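Local structure of inorganic pyrophosphatase (Thermus thermophilus, 2PRD) at residues 74-79 and 112-117; 86-91 and 117-122; 2-7 and 55-60; 12-17 and 164-169. The protein hydrolyses inorganic pyrophosphate to two phosphate ions, probably with magnesium ions as cofactor. One frame throughout, in Å; residues are numbered along the deposited sequence.

How the contacts relate
All four contacts are partly buried; contact 3 lies nearest the middle of the chain, with its centre about 11 Å away, and contact 1 farthest out, at about 15 Å. Contacts 1 and 2 share His-117 and hold successive parts of one loop, 112-122. Contacts 2, 3 and 4 all reach the six-stranded sheet: strand 15-22, used in contact 4, runs between the strands of contacts 2 and 3. Their chemistry differs with place. Contact 1, at subunit interfaces, is built on charges and a water; contact 2 pairs an arginine with a carbonyl; contact 3 mixes hydrogen bonds from Ser-60 to main-chain carbonyls with ring packing; contact 4 has no hydrogen bond and joins apolar side chains with an arginine laid against a proline.

Contact 1 of 4, residues 74-79 and 112-117; sequences LSTYPL and DQRLDH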
# COMPACT_ATOMS: atom_id res chain seq x y z
N LEU A 74 8.49 -13.78 -12.23
CA LEU A 74 7.13 -13.95 -11.70
C LEU A 74 7.34 -14.10 -10.20
O LEU A 74 8.14 -14.99 -9.81
CB LEU A 74 6.53 -15.19 -12.36
CG LEU A 74 6.49 -15.15 -13.89
CD1 LEU A 74 5.57 -16.27 -14.39
CD2 LEU A 74 5.97 -13.80 -14.36
N SER A 75 6.74 -13.28 -9.36
CA SER A 75 6.96 -13.39 -7.92
C SER A 75 5.61 -13.34 -7.21
O SER A 75 4.70 -12.86 -7.88
CB SER A 75 7.74 -12.16 -7.40
OG SER A 75 7.21 -11.00 -8.05
N THR A 76 5.59 -13.82 -5.98
CA THR A 76 4.39 -13.75 -5.14
C THR A 76 4.25 -12.32 -4.61
O THR A 76 3.13 -11.78 -4.65
CB THR A 76 4.41 -14.69 -3.92
OG1 THR A 76 4.43 -16.02 -4.49
CG2 THR A 76 3.11 -14.62 -3.14
N TYR A 77 5.34 -11.73 -4.20
CA TYR A 77 5.38 -10.35 -3.67
C TYR A 77 6.47 -9.59 -4.41
O TYR A 77 7.55 -10.17 -4.64
CB TYR A 77 5.71 -10.37 -2.17
CG TYR A 77 4.95 -11.30 -1.28
CD1 TYR A 77 3.56 -11.18 -1.15
CD2 TYR A 77 5.59 -12.26 -0.49
CE1 TYR A 77 2.83 -12.00 -0.31
CE2 TYR A 77 4.85 -13.10 0.31
CZ TYR A 77 3.49 -12.95 0.42
OH TYR A 77 2.77 -13.77 1.27
N PRO A 78 6.17 -8.35 -4.80
CA PRO A 78 7.15 -7.55 -5.57
C PRO A 78 8.43 -7.43 -4.77
O PRO A 78 8.39 -7.37 -3.52
CB PRO A 78 6.44 -6.21 -5.76
CG PRO A 78 4.96 -6.54 -5.61
CD PRO A 78 4.92 -7.64 -4.52
N LEU A 79 9.54 -7.38 -5.48
CA LEU A 79 10.86 -7.27 -4.84
C LEU A 79 11.27 -5.84 -4.78
O LEU A 79 10.40 -4.95 -4.99
CB LEU A 79 11.79 -8.22 -5.62
CG LEU A 79 11.26 -9.67 -5.69
CD1 LEU A 79 11.87 -10.46 -6.82
CD2 LEU A 79 11.58 -10.37 -4.35
N ASP A 112 10.39 -20.01 -3.68
CA ASP A 112 9.00 -19.68 -3.28
C ASP A 112 8.23 -20.95 -3.67
O ASP A 112 8.20 -21.18 -4.88
CB ASP A 112 8.47 -18.46 -3.99
CG ASP A 112 7.05 -18.07 -3.58
OD1 ASP A 112 6.36 -18.89 -2.97
OD2 ASP A 112 6.54 -16.99 -3.96
N GLN A 113 7.79 -21.71 -2.68
CA GLN A 113 7.03 -22.94 -2.91
C GLN A 113 5.75 -22.75 -3.68
O GLN A 113 5.27 -23.72 -4.31
CB GLN A 113 6.69 -23.63 -1.57
CG GLN A 113 8.01 -24.06 -0.91
CD GLN A 113 7.76 -24.84 0.37
OE1 GLN A 113 6.89 -25.70 0.31
NE2 GLN A 113 8.47 -24.57 1.46
N ARG A 114 5.20 -21.54 -3.67
CA ARG A 114 3.97 -21.29 -4.42
C ARG A 114 4.22 -21.35 -5.91
O ARG A 114 3.21 -21.39 -6.66
CB ARG A 114 3.42 -19.90 -4.10
CG ARG A 114 2.92 -19.73 -2.68
CD ARG A 114 2.58 -18.25 -2.44
NE ARG A 114 2.56 -17.98 -1.02
CZ ARG A 114 3.57 -17.75 -0.21
NH1 ARG A 114 4.85 -17.70 -0.50
NH2 ARG A 114 3.20 -17.57 1.06
N LEU A 115 5.49 -21.34 -6.32
CA LEU A 115 5.75 -21.32 -7.78
C LEU A 115 6.47 -22.54 -8.30
O LEU A 115 6.86 -22.55 -9.49
CB LEU A 115 6.56 -20.06 -8.12
CG LEU A 115 5.99 -18.74 -7.59
CD1 LEU A 115 7.00 -17.60 -7.67
CD2 LEU A 115 4.75 -18.40 -8.39
N ASP A 116 6.70 -23.50 -7.43
CA ASP A 116 7.44 -24.72 -7.77
C ASP A 116 6.90 -25.44 -8.98
O ASP A 116 7.61 -26.24 -9.60
CB ASP A 116 7.42 -25.71 -6.61
CG ASP A 116 8.45 -25.40 -5.57
OD1 ASP A 116 9.27 -24.50 -5.82
OD2 ASP A 116 8.41 -26.01 -4.49
N HIS A 117 5.66 -25.15 -9.30
CA HIS A 117 4.97 -25.77 -10.42
C HIS A 117 5.25 -25.19 -11.80
O HIS A 117 4.89 -25.80 -12.83
CB HIS A 117 3.46 -25.71 -10.10
CG HIS A 117 3.01 -24.28 -9.89
ND1 HIS A 117 2.28 -23.66 -10.91
CD2 HIS A 117 3.20 -23.38 -8.90
CE1 HIS A 117 2.03 -22.41 -10.55
NE2 HIS A 117 2.58 -22.21 -9.34
O HOH W 1 7.83 -14.79 -5.06
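The hydroxyl of Thr-76 stands beside its own backbone N (chi1 -64°) and the carboxylate carbon of Asp-112 lies anti to its backbone N (chi1 -179°); these torsions direct the two groups toward each other, and OD2 of Asp-112 then meets OG1 of Thr-76. The hydrogen bond runs from the hydroxyl to the carboxylate; the modelled 2.4 Å between OG1 and OD2 is very short and is better not taken literally. A water fastens the same pair a second time, accepting from Thr-76 N at 2.6 Å and donating to Asp-112 OD2 at 2.8 Å. The other oxygen, OD1 of Asp-112, is gripped from opposite faces of the carboxylate plane, by Arg-114 N at 3.0 Å and by Arg-114 NH1 at 3.1 Å, the latter a salt bridge. The arginine chain, extended from CG to NE, crosses Thr-76 at about a right angle, its CD 3.5 Å from Thr-76 OG1. Beyond it, OH of Tyr-77 sits over one face of the guanidinium, 3.8 Å from NH2. Leu-115 rests its CD1 methyl against the carbonyl oxygen of Leu-74, 3.6 Å from CD1 to O. An alanine in place of Arg-114 would probably leave OD1 of Asp-112 without its charged mate and Glu-131 of the third subunit without its salt-bridge partner. Arg-114 NH1 also donates to Leu-45 O of the second subunit, which puts the guanidinium where three chains of the hexamer meet. Asp-112 OD1, accepting from the backbone N two residues on, forms an Asx turn, here set at a subunit interface.

Contact 2 of 4, residues 86-91 and 117-122; sequences EVRVVG and HIQDIG
Arg-88 and Gln-119 lay their flat ends over one another, the guanidinium and amide planes only 8° apart. The amide nitrogen NE2 of Gln-119 sits over one face of the guanidinium, toward its rim, 3.4 Å from Arg-88 CZ. Both groups are donors, so this is contact without a hydrogen bond; NE2 donates a hydrogen bond to Asp-116 O, which helps hold the amide in place. In the plane of the same guanidinium, at its edge, lies the carbonyl of Ile-118. Arg-88 NH2 donates to Ile-118 O at 2.9 Å with an N-H...O angle of 156°, while NE adds a weak bond to the same oxygen at 3.2 Å. The bend at chi3 (93°) turns NE out of the line of the chain, toward Ile-118 O. The side chain of Val-90 meets mainly the backbone of the loop: CG1 lies 3.7 Å from Gln-119 O, and CG2 approaches Ile-118 CG2 more loosely, at 4.4 Å. Farther on, CD1 of Ile-121 rests 4.0 Å from the CA of Gly-91. Asp-120 turns its CB from the strand, and its OD1 accepts from Ile-121 N on the anti side of the carboxylate, at 2.9 Å, as well as from Arg-158 N at the start of helix 158-173. Val-90 and Gly-91 together face Ile-106 of strand 101-109 in a classic beta bulge. The loop thus packs against strand 84-97 between its partner strand 101-109 and the beginning of the C-terminal helix, while Val-89 points the other way, onto Ala-161 and Leu-162 of that helix.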
# COMPACT_ATOMS: atom_id res chain seq x y z
N GLU A 86 17.73 -15.57 -6.62
CA GLU A 86 17.97 -16.75 -7.46
C GLU A 86 16.63 -16.97 -8.18
O GLU A 86 15.55 -17.06 -7.58
CB GLU A 86 18.19 -17.97 -6.58
CG GLU A 86 19.55 -17.88 -5.92
CD GLU A 86 19.54 -18.78 -4.68
OE1 GLU A 86 19.10 -18.32 -3.60
OE2 GLU A 86 19.96 -19.95 -4.88
N VAL A 87 16.84 -17.05 -9.47
CA VAL A 87 15.72 -17.17 -10.40
C VAL A 87 15.86 -18.44 -11.21
O VAL A 87 16.92 -18.70 -11.75
CB VAL A 87 15.81 -15.92 -11.32
CG1 VAL A 87 14.88 -16.08 -12.52
CG2 VAL A 87 15.31 -14.70 -10.53
N ARG A 88 14.76 -19.17 -11.30
CA ARG A 88 14.67 -20.35 -12.15
C ARG A 88 14.18 -19.96 -13.53
O ARG A 88 13.06 -19.49 -13.77
CB ARG A 88 13.80 -21.41 -11.48
CG ARG A 88 13.50 -22.60 -12.36
CD ARG A 88 13.03 -23.82 -11.56
NE ARG A 88 11.56 -23.72 -11.56
CZ ARG A 88 11.10 -23.35 -10.35
NH1 ARG A 88 12.03 -23.19 -9.43
NH2 ARG A 88 9.83 -23.21 -10.18
N VAL A 89 15.05 -20.23 -14.55
CA VAL A 89 14.77 -19.96 -15.97
C VAL A 89 13.78 -20.91 -16.61
O VAL A 89 14.06 -22.11 -16.75
CB VAL A 89 16.06 -20.00 -16.82
CG1 VAL A 89 15.80 -19.52 -18.24
CG2 VAL A 89 17.11 -19.12 -16.15
N VAL A 90 12.68 -20.36 -17.10
CA VAL A 90 11.69 -21.28 -17.74
C VAL A 90 11.36 -20.91 -19.16
O VAL A 90 10.62 -21.69 -19.80
CB VAL A 90 10.43 -21.31 -16.83
CG1 VAL A 90 10.83 -21.62 -15.39
CG2 VAL A 90 9.69 -19.98 -16.86
N GLY A 91 11.86 -19.82 -19.73
CA GLY A 91 11.52 -19.40 -21.08
C GLY A 91 12.15 -18.13 -21.60
O GLY A 91 12.95 -17.51 -20.92
N HIS A 117 5.66 -25.15 -9.30
CA HIS A 117 4.97 -25.77 -10.42
C HIS A 117 5.25 -25.19 -11.80
O HIS A 117 4.89 -25.80 -12.83
CB HIS A 117 3.46 -25.71 -10.10
CG HIS A 117 3.01 -24.28 -9.89
ND1 HIS A 117 2.28 -23.66 -10.91
CD2 HIS A 117 3.20 -23.38 -8.90
CE1 HIS A 117 2.03 -22.41 -10.55
NE2 HIS A 117 2.58 -22.21 -9.34
N ILE A 118 5.88 -24.03 -11.88
CA ILE A 118 6.26 -23.36 -13.13
C ILE A 118 7.67 -23.80 -13.47
O ILE A 118 8.61 -23.40 -12.81
CB ILE A 118 6.14 -21.84 -12.96
CG1 ILE A 118 4.73 -21.59 -12.44
CG2 ILE A 118 6.35 -21.25 -14.35
CD1 ILE A 118 4.28 -20.20 -12.13
N GLN A 119 7.73 -24.71 -14.45
CA GLN A 119 9.00 -25.31 -14.83
C GLN A 119 9.36 -25.08 -16.27
O GLN A 119 10.57 -25.14 -16.62
CB GLN A 119 8.97 -26.76 -14.31
CG GLN A 119 8.89 -26.96 -12.80
CD GLN A 119 10.16 -27.01 -11.97
OE1 GLN A 119 11.27 -27.41 -12.40
NE2 GLN A 119 10.12 -26.63 -10.65
N ASP A 120 8.39 -24.71 -17.08
CA ASP A 120 8.68 -24.44 -18.51
C ASP A 120 7.70 -23.35 -18.90
O ASP A 120 6.83 -23.09 -18.06
CB ASP A 120 8.59 -25.69 -19.34
CG ASP A 120 9.47 -25.75 -20.55
OD1 ASP A 120 9.85 -24.72 -21.15
OD2 ASP A 120 9.77 -26.90 -20.99
N ILE A 121 7.90 -22.81 -20.09
CA ILE A 121 7.07 -21.69 -20.56
C ILE A 121 5.62 -22.06 -20.66
O ILE A 121 4.70 -21.26 -20.41
CB ILE A 121 7.69 -21.08 -21.81
CG1 ILE A 121 7.19 -19.66 -22.10
CG2 ILE A 121 7.44 -21.93 -23.07
CD1 ILE A 121 7.60 -18.68 -21.01
N GLY A 122 5.36 -23.32 -20.99
CA GLY A 122 3.98 -23.81 -21.16
C GLY A 122 3.25 -23.79 -19.83
O GLY A 122 2.04 -24.02 -19.81

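Contact 3 of 4, residues 2-7 and 55-60; sequences NLKSLP and YGFIPS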
# COMPACT_ATOMS: atom_id res chain seq x y z
N ASN A 2 29.44 -3.47 -7.42
CA ASN A 2 29.31 -3.45 -8.86
C ASN A 2 28.48 -4.74 -9.15
O ASN A 2 29.02 -5.82 -9.26
CB ASN A 2 30.50 -3.31 -9.74
CG ASN A 2 30.10 -2.83 -11.14
OD1 ASN A 2 29.01 -3.14 -11.66
ND2 ASN A 2 30.97 -2.06 -11.77
N LEU A 3 27.19 -4.46 -9.07
CA LEU A 3 26.16 -5.49 -9.24
C LEU A 3 26.28 -6.17 -10.56
O LEU A 3 26.04 -7.40 -10.62
CB LEU A 3 24.82 -4.89 -8.83
CG LEU A 3 24.83 -4.19 -7.45
CD1 LEU A 3 23.45 -3.59 -7.19
CD2 LEU A 3 25.25 -5.14 -6.37
N LYS A 4 26.77 -5.49 -11.60
CA LYS A 4 26.89 -6.11 -12.92
C LYS A 4 27.91 -7.21 -13.02
O LYS A 4 27.89 -7.93 -14.04
CB LYS A 4 27.16 -5.04 -13.98
CG LYS A 4 25.85 -4.24 -14.18
CD LYS A 4 26.14 -3.13 -15.20
CE LYS A 4 27.46 -3.49 -15.88
NZ LYS A 4 27.31 -3.33 -17.37
N SER A 5 28.76 -7.29 -12.02
CA SER A 5 29.84 -8.28 -12.03
C SER A 5 29.76 -9.31 -10.93
O SER A 5 30.74 -10.05 -10.73
CB SER A 5 31.22 -7.64 -12.11
OG SER A 5 31.47 -6.78 -11.01
N LEU A 6 28.62 -9.35 -10.25
CA LEU A 6 28.38 -10.39 -9.25
C LEU A 6 28.40 -11.71 -10.02
O LEU A 6 28.18 -11.71 -11.23
CB LEU A 6 26.95 -10.17 -8.75
CG LEU A 6 26.80 -9.02 -7.75
CD1 LEU A 6 25.51 -9.24 -6.98
CD2 LEU A 6 27.95 -9.04 -6.79
N PRO A 7 28.65 -12.79 -9.31
CA PRO A 7 28.70 -14.13 -9.90
C PRO A 7 27.30 -14.49 -10.37
O PRO A 7 26.35 -14.10 -9.68
CB PRO A 7 29.11 -15.03 -8.75
CG PRO A 7 29.65 -14.13 -7.69
CD PRO A 7 28.95 -12.80 -7.86
N TYR A 55 11.65 -6.76 -12.86
CA TYR A 55 12.62 -6.68 -13.93
C TYR A 55 14.06 -6.43 -13.51
O TYR A 55 14.35 -5.54 -12.71
CB TYR A 55 12.12 -5.59 -14.92
CG TYR A 55 12.97 -5.41 -16.16
CD1 TYR A 55 12.79 -6.27 -17.24
CD2 TYR A 55 13.91 -4.41 -16.28
CE1 TYR A 55 13.54 -6.13 -18.42
CE2 TYR A 55 14.64 -4.24 -17.44
CZ TYR A 55 14.45 -5.11 -18.49
OH TYR A 55 15.19 -4.99 -19.65
N GLY A 56 15.02 -7.17 -14.15
CA GLY A 56 16.41 -6.87 -13.67
C GLY A 56 17.32 -7.51 -14.73
O GLY A 56 16.78 -7.79 -15.78
N PHE A 57 18.54 -7.74 -14.34
CA PHE A 57 19.51 -8.32 -15.28
C PHE A 57 20.27 -9.45 -14.68
O PHE A 57 20.31 -9.49 -13.43
CB PHE A 57 20.46 -7.16 -15.71
CG PHE A 57 21.39 -6.65 -14.66
CD1 PHE A 57 22.58 -7.29 -14.33
CD2 PHE A 57 21.11 -5.47 -13.98
CE1 PHE A 57 23.42 -6.83 -13.35
CE2 PHE A 57 21.94 -4.99 -12.98
CZ PHE A 57 23.12 -5.65 -12.67
N ILE A 58 20.89 -10.31 -15.50
CA ILE A 58 21.73 -11.41 -14.93
C ILE A 58 23.16 -10.93 -14.81
O ILE A 58 23.71 -10.56 -15.85
CB ILE A 58 21.61 -12.69 -15.79
CG1 ILE A 58 20.14 -13.13 -15.92
CG2 ILE A 58 22.43 -13.78 -15.08
CD1 ILE A 58 19.92 -14.47 -16.63
N PRO A 59 23.77 -10.83 -13.64
CA PRO A 59 25.14 -10.35 -13.51
C PRO A 59 26.14 -11.26 -14.21
O PRO A 59 25.93 -12.49 -14.26
CB PRO A 59 25.32 -10.22 -12.00
CG PRO A 59 24.35 -11.22 -11.43
CD PRO A 59 23.17 -11.19 -12.34
N SER A 60 27.21 -10.68 -14.78
CA SER A 60 28.24 -11.46 -15.47
C SER A 60 27.78 -12.18 -16.72
O SER A 60 28.07 -13.37 -16.91
CB SER A 60 28.75 -12.57 -14.55
OG SER A 60 29.51 -11.94 -13.50
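Residues 2-7, an N-terminal loop with a short 3-10 turn, pack on Phe-57, Pro-59 and Ser-60, where strand 54-57 gives way to loop, in a contact that combines hydrogen bonds to main-chain carbonyls with apolar packing. Ser-60 supplies both bonds: its N donates to Lys-4 O at 2.9 Å and its OG to Leu-6 O at 2.6 Å, each donor standing above the plane of its carbonyl. OG reaches Leu-6 because it lies beside the backbone N (chi1 -70°). Beside these bonds Pro-59 packs into the bend of the N-terminal chain, CB 3.2 Å from Leu-3 O and 3.6 Å from Leu-6 CB. Phe-57 brings its outer ring atoms against the turn. Its CZ meets Lys-4 CG obliquely at 3.4 Å, the two side chains crossing at about a right angle, and Leu-3 O approaches the ring edge at CE1, 3.8 Å away. An alanine at Phe-57 would probably open a gap beside Lys-4 and Leu-3 and loosen the N-terminal turn. The ring also touches Tyr-32 of strand 28-33 and Val-19 and Glu-21 of strand 15-22, and the side chain of Phe-57 is about 4 Å from that of Asp-70, a predicted magnesium ligand, between nearest atoms. Tyr-172 of helix 158-173 touches Ser-5 and Ser-60, and residues 2-7 thus lie against strand 54-57, strand 28-33 and the last helix.

Contact 4 of 4, residues 12-17 and 164-169; sequences APEVVH and EVRACI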
# COMPACT_ATOMS: atom_id res chain seq x y z
N ALA A 12 23.78 -22.26 -12.30
CA ALA A 12 23.61 -21.68 -13.63
C ALA A 12 23.96 -22.78 -14.63
O ALA A 12 24.85 -23.59 -14.35
CB ALA A 12 24.52 -20.48 -13.83
N PRO A 13 23.31 -22.80 -15.75
CA PRO A 13 22.27 -21.88 -16.18
C PRO A 13 20.85 -22.16 -15.74
O PRO A 13 20.00 -21.30 -16.02
CB PRO A 13 22.41 -22.02 -17.73
CG PRO A 13 22.62 -23.50 -17.89
CD PRO A 13 23.63 -23.83 -16.77
N GLU A 14 20.57 -23.27 -15.10
CA GLU A 14 19.20 -23.60 -14.69
C GLU A 14 18.62 -22.62 -13.68
O GLU A 14 17.41 -22.32 -13.77
CB GLU A 14 19.12 -25.02 -14.14
CG GLU A 14 19.32 -26.17 -15.10
CD GLU A 14 20.68 -26.38 -15.71
OE1 GLU A 14 21.72 -25.96 -15.16
OE2 GLU A 14 20.71 -27.00 -16.82
N VAL A 15 19.44 -22.22 -12.72
CA VAL A 15 19.08 -21.27 -11.67
C VAL A 15 20.18 -20.22 -11.66
O VAL A 15 21.36 -20.54 -11.61
CB VAL A 15 18.84 -21.92 -10.31
CG1 VAL A 15 18.40 -20.87 -9.26
CG2 VAL A 15 17.68 -22.94 -10.33
N VAL A 16 19.79 -18.95 -11.87
CA VAL A 16 20.76 -17.86 -11.96
C VAL A 16 20.51 -16.74 -10.96
O VAL A 16 19.41 -16.63 -10.42
CB VAL A 16 20.77 -17.28 -13.38
CG1 VAL A 16 21.17 -18.28 -14.49
CG2 VAL A 16 19.43 -16.70 -13.75
N HIS A 17 21.50 -15.92 -10.73
CA HIS A 17 21.40 -14.74 -9.89
C HIS A 17 20.79 -13.65 -10.80
O HIS A 17 21.09 -13.67 -12.00
CB HIS A 17 22.72 -14.21 -9.40
CG HIS A 17 23.25 -14.88 -8.18
ND1 HIS A 17 24.60 -15.01 -7.96
CD2 HIS A 17 22.63 -15.51 -7.17
CE1 HIS A 17 24.79 -15.63 -6.79
NE2 HIS A 17 23.60 -15.93 -6.29
N GLU A 164 20.62 -19.55 -24.39
CA GLU A 164 20.95 -18.10 -24.48
C GLU A 164 21.67 -17.70 -23.21
O GLU A 164 22.62 -16.90 -23.21
CB GLU A 164 19.66 -17.33 -24.69
CG GLU A 164 19.78 -15.82 -24.50
CD GLU A 164 20.25 -15.15 -25.77
OE1 GLU A 164 20.36 -15.86 -26.79
OE2 GLU A 164 20.47 -13.92 -25.76
N VAL A 165 21.17 -18.26 -22.10
CA VAL A 165 21.89 -17.93 -20.83
C VAL A 165 23.34 -18.33 -20.94
O VAL A 165 24.28 -17.55 -20.65
CB VAL A 165 21.11 -18.57 -19.71
CG1 VAL A 165 21.76 -18.23 -18.38
CG2 VAL A 165 19.65 -18.07 -19.76
N ARG A 166 23.60 -19.59 -21.32
CA ARG A 166 24.93 -20.16 -21.50
C ARG A 166 25.78 -19.31 -22.44
O ARG A 166 26.99 -19.13 -22.22
CB ARG A 166 24.82 -21.53 -22.18
CG ARG A 166 24.67 -22.70 -21.32
CD ARG A 166 24.80 -24.08 -21.97
NE ARG A 166 24.77 -25.05 -20.87
CZ ARG A 166 23.78 -25.74 -20.35
NH1 ARG A 166 22.54 -25.67 -20.83
NH2 ARG A 166 24.01 -26.55 -19.30
N ALA A 167 25.18 -18.87 -23.54
CA ALA A 167 25.90 -18.06 -24.52
C ALA A 167 26.24 -16.69 -23.99
O ALA A 167 27.35 -16.21 -24.31
CB ALA A 167 25.19 -17.94 -25.86
N CYS A 168 25.43 -16.05 -23.18
CA CYS A 168 25.73 -14.70 -22.66
C CYS A 168 26.71 -14.84 -21.52
O CYS A 168 27.42 -13.87 -21.19
CB CYS A 168 24.43 -14.04 -22.20
SG CYS A 168 23.34 -13.81 -23.65
N ILE A 169 26.72 -16.04 -20.99
CA ILE A 169 27.70 -16.26 -19.87
C ILE A 169 29.11 -16.36 -20.47
O ILE A 169 30.08 -15.75 -20.00
CB ILE A 169 27.35 -17.48 -19.02
CG1 ILE A 169 26.16 -17.22 -18.10
CG2 ILE A 169 28.53 -18.04 -18.26
CD1 ILE A 169 25.55 -18.47 -17.48
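Val-165 of helix 158-173 meets the start of strand 15-22 through a single methyl. With CG1 anti to the backbone N (chi1 -178°), that methyl comes 3.9 Å from Pro-13 CB and equally close, 3.9 Å, to Val-16 CG1, bridging the loop and Val-16 of the strand. One residue on, Arg-166 starts from a CB that does not face the loop, but its extended chain runs toward Pro-13, whose CG lies over the guanidinium. This CG stands above the centre of one guanidinium face, 3.5 Å from Arg-166 CZ, and the two side chains cross obliquely. The peptide bond before Pro-13 is cis. Past the proline the carboxylate of Glu-14 stands near the same guanidinium, with its plane turned 69° from that of the guanidinium; OE2 is 4.2 Å from Arg-166 NH2, beyond salt-bridge range. After a turn of the helix, Ile-169 donates its N-H to Val-165 O at 2.9 Å and follows Val-165 on the face turned to the loop. Its CD1 reaches CB of Ala-12 at 4.3 Å, a looser touch than those of Val-165. On the strand side Val-16 also packs on Ile-58 and on Val-89 of strand 84-97, which ties the helix to the sheet through this valine. No hydrogen bond crosses between 12-17 and 164-169. The helix is therefore held here by van der Waals packing, of apolar side chains and of a guanidinium face on a proline, and the opposite charges of Glu-14 and Arg-166, at the exposed margin, probably add no more than a modest long-range attraction.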